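Long-range contacts in LAS seventeen-binding protein 3 (Saccharomyces cerevisiae, PDB 1OOT), which interacts with the yeast protein LAS17 and probably binds actin filaments and phosphatidylinositol, the chain here being its SH3 domain: residues 6-12 with 55-60; 18-22 with 48-52. Numbering follows the deposited sequence.

Contact 1 of 2, residues 6-12 with 55-60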
# COMPACT_ATOMS: atom_id res chain seq x y z
N ALA A 6 3.71 2.69 6.15
CA ALA A 6 4.74 2.55 5.16
C ALA A 6 4.68 3.69 4.19
O ALA A 6 3.62 4.21 3.91
CB ALA A 6 4.57 1.21 4.41
N VAL A 7 5.85 4.12 3.72
CA VAL A 7 5.98 5.18 2.72
C VAL A 7 6.03 4.55 1.32
O VAL A 7 6.75 3.58 1.12
CB VAL A 7 7.28 6.02 2.97
CG1 VAL A 7 7.50 7.03 1.90
CG2 VAL A 7 7.25 6.69 4.34
N ALA A 8 5.31 5.11 0.35
CA ALA A 8 5.37 4.64 -1.04
C ALA A 8 6.64 5.10 -1.73
O ALA A 8 6.96 6.30 -1.72
CB ALA A 8 4.18 5.15 -1.81
N LEU A 9 7.41 4.14 -2.22
CA LEU A 9 8.62 4.36 -2.94
C LEU A 9 8.36 4.67 -4.40
O LEU A 9 9.13 5.35 -5.05
CB LEU A 9 9.52 3.14 -2.84
CG LEU A 9 9.97 2.72 -1.46
CD1 LEU A 9 10.65 1.33 -1.49
CD2 LEU A 9 10.82 3.77 -0.82
N TYR A 10 7.30 4.08 -4.93
CA TYR A 10 6.80 4.35 -6.29
C TYR A 10 5.28 4.49 -6.19
O TYR A 10 4.64 3.98 -5.25
CB TYR A 10 7.17 3.17 -7.23
CG TYR A 10 8.53 3.18 -7.89
CD1 TYR A 10 9.16 4.34 -8.26
CD2 TYR A 10 9.18 1.99 -8.15
CE1 TYR A 10 10.34 4.32 -8.92
CE2 TYR A 10 10.36 1.94 -8.82
CZ TYR A 10 11.01 3.13 -9.17
OH TYR A 10 12.19 3.13 -9.90
N SER A 11 4.75 5.26 -7.13
CA SER A 11 3.31 5.36 -7.30
C SER A 11 2.68 4.07 -7.78
O SER A 11 3.33 3.24 -8.43
CB SER A 11 2.93 6.48 -8.25
OG SER A 11 3.52 7.69 -7.84
N PHE A 12 1.42 3.87 -7.43
CA PHE A 12 0.68 2.69 -7.90
C PHE A 12 -0.67 3.21 -8.38
O PHE A 12 -1.44 3.77 -7.60
CB PHE A 12 0.53 1.74 -6.72
CG PHE A 12 -0.33 0.54 -7.02
CD1 PHE A 12 -0.12 -0.27 -8.16
CD2 PHE A 12 -1.37 0.22 -6.20
CE1 PHE A 12 -0.94 -1.40 -8.41
CE2 PHE A 12 -2.16 -0.89 -6.44
CZ PHE A 12 -1.98 -1.68 -7.54
N ASN A 55 5.93 -4.47 -2.27
CA ASN A 55 7.30 -4.07 -2.57
C ASN A 55 7.42 -2.59 -2.87
O ASN A 55 8.50 -2.02 -2.76
CB ASN A 55 7.89 -4.91 -3.72
CG ASN A 55 6.98 -4.96 -4.91
OD1 ASN A 55 5.88 -5.55 -4.84
ND2 ASN A 55 7.42 -4.37 -6.02
N TYR A 56 6.29 -1.97 -3.25
CA TYR A 56 6.28 -0.54 -3.55
C TYR A 56 6.42 0.37 -2.34
O TYR A 56 6.49 1.59 -2.52
CB TYR A 56 5.03 -0.15 -4.28
CG TYR A 56 4.83 -0.55 -5.71
CD1 TYR A 56 5.41 -1.64 -6.24
CD2 TYR A 56 4.14 0.28 -6.56
CE1 TYR A 56 5.19 -2.01 -7.58
CE2 TYR A 56 3.92 -0.05 -7.88
CZ TYR A 56 4.39 -1.24 -8.35
OH TYR A 56 4.24 -1.62 -9.67
N VAL A 57 6.38 -0.19 -1.13
CA VAL A 57 6.43 0.63 0.09
C VAL A 57 7.55 0.22 1.02
O VAL A 57 8.10 -0.90 0.89
CB VAL A 57 5.09 0.59 0.86
CG1 VAL A 57 3.92 0.93 -0.07
CG2 VAL A 57 4.86 -0.76 1.59
N GLU A 58 7.95 1.17 1.88
CA GLU A 58 8.99 0.94 2.87
C GLU A 58 8.37 1.17 4.25
O GLU A 58 7.85 2.22 4.51
CB GLU A 58 10.15 1.87 2.64
CG GLU A 58 11.26 1.65 3.69
CD GLU A 58 12.45 2.56 3.48
OE1 GLU A 58 12.90 2.71 2.33
OE2 GLU A 58 12.98 3.10 4.47
N LEU A 59 8.39 0.17 5.10
CA LEU A 59 7.83 0.29 6.44
C LEU A 59 8.60 1.34 7.22
O LEU A 59 9.82 1.42 7.12
CB LEU A 59 7.88 -1.04 7.19
CG LEU A 59 6.84 -2.03 6.70
CD1 LEU A 59 7.30 -3.43 7.17
CD2 LEU A 59 5.54 -1.78 7.23
N VAL A 60 7.82 2.15 7.94
CA VAL A 60 8.39 3.17 8.80
C VAL A 60 8.73 2.50 10.13
O VAL A 60 7.95 1.68 10.65
CB VAL A 60 7.41 4.27 9.02
CG1 VAL A 60 8.00 5.31 10.01
CG2 VAL A 60 7.07 4.92 7.72
OXT VAL A 60 9.79 2.80 10.67
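Strands 6-8 and 57-59 run antiparallel; the axes of these short segments approach to 4.3 Å, with 156° between their N-to-C directions. Val-7 and Glu-58 form the hydrogen-bonded pair (Val-7 N to Glu-58 O 2.9 Å, Glu-58 N to Val-7 O 2.8 Å), flanked by the non-hydrogen-bonded pairs Ala-6/Leu-59 and Ala-8/Val-57. Leu-9 N to Tyr-56 O (2.7 Å) closes off the Ala-8/Val-57 pair beside the 3-10 segment. Ala-6 CB meets Val-57 CG2 at 3.5 Å; on the face of Val-7 and Glu-58, Val-7 CG2 meets CG2 of the C-terminal Val-60 at 3.8 Å. The Tyr-56 ring comes near the chain leaving strand 5-8, CE2 3.4 Å from Ser-11 O and CD2 3.9 Å from Phe-12 CB. Pairing of terminal strands is a hallmark of the SH3 barrel. Residues 8-12 resemble its ALYDY motif, and Tyr-10, Phe-12 and Tyr-56 probably line the proline-rich-ligand surface, as in relatives. Strand 5-8 lies between 57-59 and 27-30 in the sheet, and Val-57 packs on Ile-28 and Phe-52.

Contact 2 of 2, residues 18-22 with 48-52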
# COMPACT_ATOMS: atom_id res chain seq x y z
N GLY A 18 -10.64 -3.20 -6.18
CA GLY A 18 -10.02 -3.66 -4.96
C GLY A 18 -8.62 -3.11 -4.69
O GLY A 18 -8.15 -3.22 -3.57
N ASP A 19 -7.96 -2.55 -5.68
CA ASP A 19 -6.65 -1.97 -5.52
C ASP A 19 -6.73 -0.66 -4.75
O ASP A 19 -7.66 0.15 -4.90
CB ASP A 19 -5.96 -1.61 -6.82
CG ASP A 19 -5.59 -2.79 -7.72
OD1 ASP A 19 -5.62 -3.96 -7.31
OD2 ASP A 19 -5.20 -2.51 -8.92
N LEU A 20 -5.67 -0.39 -4.01
CA LEU A 20 -5.49 0.89 -3.34
C LEU A 20 -4.49 1.72 -4.15
O LEU A 20 -3.31 1.42 -4.13
CB LEU A 20 -4.88 0.67 -1.98
CG LEU A 20 -4.57 1.96 -1.25
CD1 LEU A 20 -5.84 2.69 -0.90
CD2 LEU A 20 -3.67 1.72 -0.01
N PRO A 21 -4.92 2.76 -4.88
CA PRO A 21 -3.98 3.65 -5.56
C PRO A 21 -3.26 4.57 -4.56
O PRO A 21 -3.79 4.85 -3.47
CB PRO A 21 -4.86 4.51 -6.48
CG PRO A 21 -6.21 4.41 -5.93
CD PRO A 21 -6.31 3.23 -5.03
N PHE A 22 -2.04 4.97 -4.91
CA PHE A 22 -1.32 5.95 -4.15
C PHE A 22 -0.19 6.55 -5.00
O PHE A 22 0.20 6.03 -6.04
CB PHE A 22 -0.79 5.34 -2.83
CG PHE A 22 -0.01 4.09 -2.95
CD1 PHE A 22 1.25 4.08 -3.44
CD2 PHE A 22 -0.62 2.88 -2.66
CE1 PHE A 22 1.97 2.90 -3.54
CE2 PHE A 22 0.13 1.71 -2.69
CZ PHE A 22 1.41 1.74 -3.17
N ARG A 48 -9.34 6.03 0.65
CA ARG A 48 -9.58 4.79 -0.07
C ARG A 48 -8.97 3.64 0.72
O ARG A 48 -8.01 3.84 1.50
CB ARG A 48 -8.90 4.86 -1.44
CG ARG A 48 -9.39 5.95 -2.34
CD ARG A 48 -8.85 5.86 -3.75
NE ARG A 48 -9.26 7.04 -4.53
CZ ARG A 48 -8.56 8.18 -4.62
NH1 ARG A 48 -7.37 8.34 -3.99
NH2 ARG A 48 -9.05 9.16 -5.34
N GLU A 49 -9.48 2.43 0.46
CA GLU A 49 -9.01 1.23 1.07
C GLU A 49 -8.83 0.18 0.01
O GLU A 49 -9.61 0.09 -0.92
CB GLU A 49 -10.07 0.67 2.06
CG GLU A 49 -10.36 1.58 3.16
CD GLU A 49 -11.35 1.04 4.18
OE1 GLU A 49 -12.23 0.16 3.87
OE2 GLU A 49 -11.18 1.49 5.29
N GLY A 50 -7.83 -0.67 0.15
CA GLY A 50 -7.63 -1.71 -0.83
C GLY A 50 -6.29 -2.39 -0.69
O GLY A 50 -5.58 -2.22 0.31
N ILE A 51 -5.96 -3.17 -1.70
CA ILE A 51 -4.73 -3.94 -1.70
C ILE A 51 -3.72 -3.36 -2.67
O ILE A 51 -4.06 -2.64 -3.64
CB ILE A 51 -4.98 -5.42 -1.98
CG1 ILE A 51 -5.66 -5.64 -3.32
CG2 ILE A 51 -5.80 -6.00 -0.85
CD1 ILE A 51 -5.69 -7.15 -3.76
N PHE A 52 -2.47 -3.61 -2.40
CA PHE A 52 -1.39 -3.05 -3.20
C PHE A 52 -0.15 -3.95 -3.13
O PHE A 52 0.02 -4.67 -2.13
CB PHE A 52 -1.06 -1.65 -2.73
CG PHE A 52 -0.54 -1.60 -1.30
CD1 PHE A 52 0.80 -1.65 -1.06
CD2 PHE A 52 -1.41 -1.59 -0.21
CE1 PHE A 52 1.28 -1.67 0.23
CE2 PHE A 52 -0.96 -1.63 1.08
CZ PHE A 52 0.41 -1.64 1.30
O HOH W 1 -9.28 1.81 -3.35
O HOH W 2 -5.57 6.40 -2.30
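Two backbone hydrogen bonds hold the loop to the strand: Ile-51 N to Gly-18 O at 2.9 Å and Leu-20 N to Ile-51 O at 2.8 Å. They flank Asp-19, whose CA adds a CH···O contact of 3.3 Å to Ile-51 O, giving a single backbone bridge between segments whose end-to-end directions are 92° apart. Two waters continue the link. One donates to Asp-19 O (2.8 Å) and Glu-49 O (3.0 Å); the other donates to Pro-21 O (2.6 Å) and accepts from Arg-48 NH1 (3.1 Å). Gly-50 suits this close approach, since a CB there would clash with Gly-18 O and the backbone of Asp-19 and Leu-20; its backbone angles alone also call for glycine, as a CB would jam against the preceding carbonyl O. Segment 18-22 belongs to the long RT loop of the SH3 fold, which usually flanks the ligand surface and here folds back against strand 48-53, an outermost strand of the sheet. Pro-21 CG lies against the aliphatic part of Arg-48, 3.7 Å from its CD, whereas Leu-20 has CD1 3.4 Å from Arg-48 O and CD2 4.0 Å from Phe-52 CD2. Also in the interior, the edge of the Phe-22 ring is directed at the face of Phe-52 in an offset edge-to-face pair, centroids 5.5 Å apart and planes at 82°. Leu-20, Phe-22 and Phe-52 all rest on Ile-28 of strand 27-30.

Contact 2 is nested within the chain loop closed by contact 1, and the two lie on opposite sides of the domain's centre, about 13 Å between their centres. Each combines buried and exposed residues, but contact 1 joins two strands in regular register, with loop and 3-10 residues packing beside them, whereas contact 2 fixes an irregular loop to an outermost strand by one bridge, aided by water. They meet where strand 5-8 leads into the RT loop: Phe-12 N probably donates a hydrogen bond to Phe-22 O (2.8 Å), and Ala-8 CB packs 3.5 Å from Phe-22 CD1. Val-57 touching Phe-22 and Phe-52 merges their apolar sides into one interior.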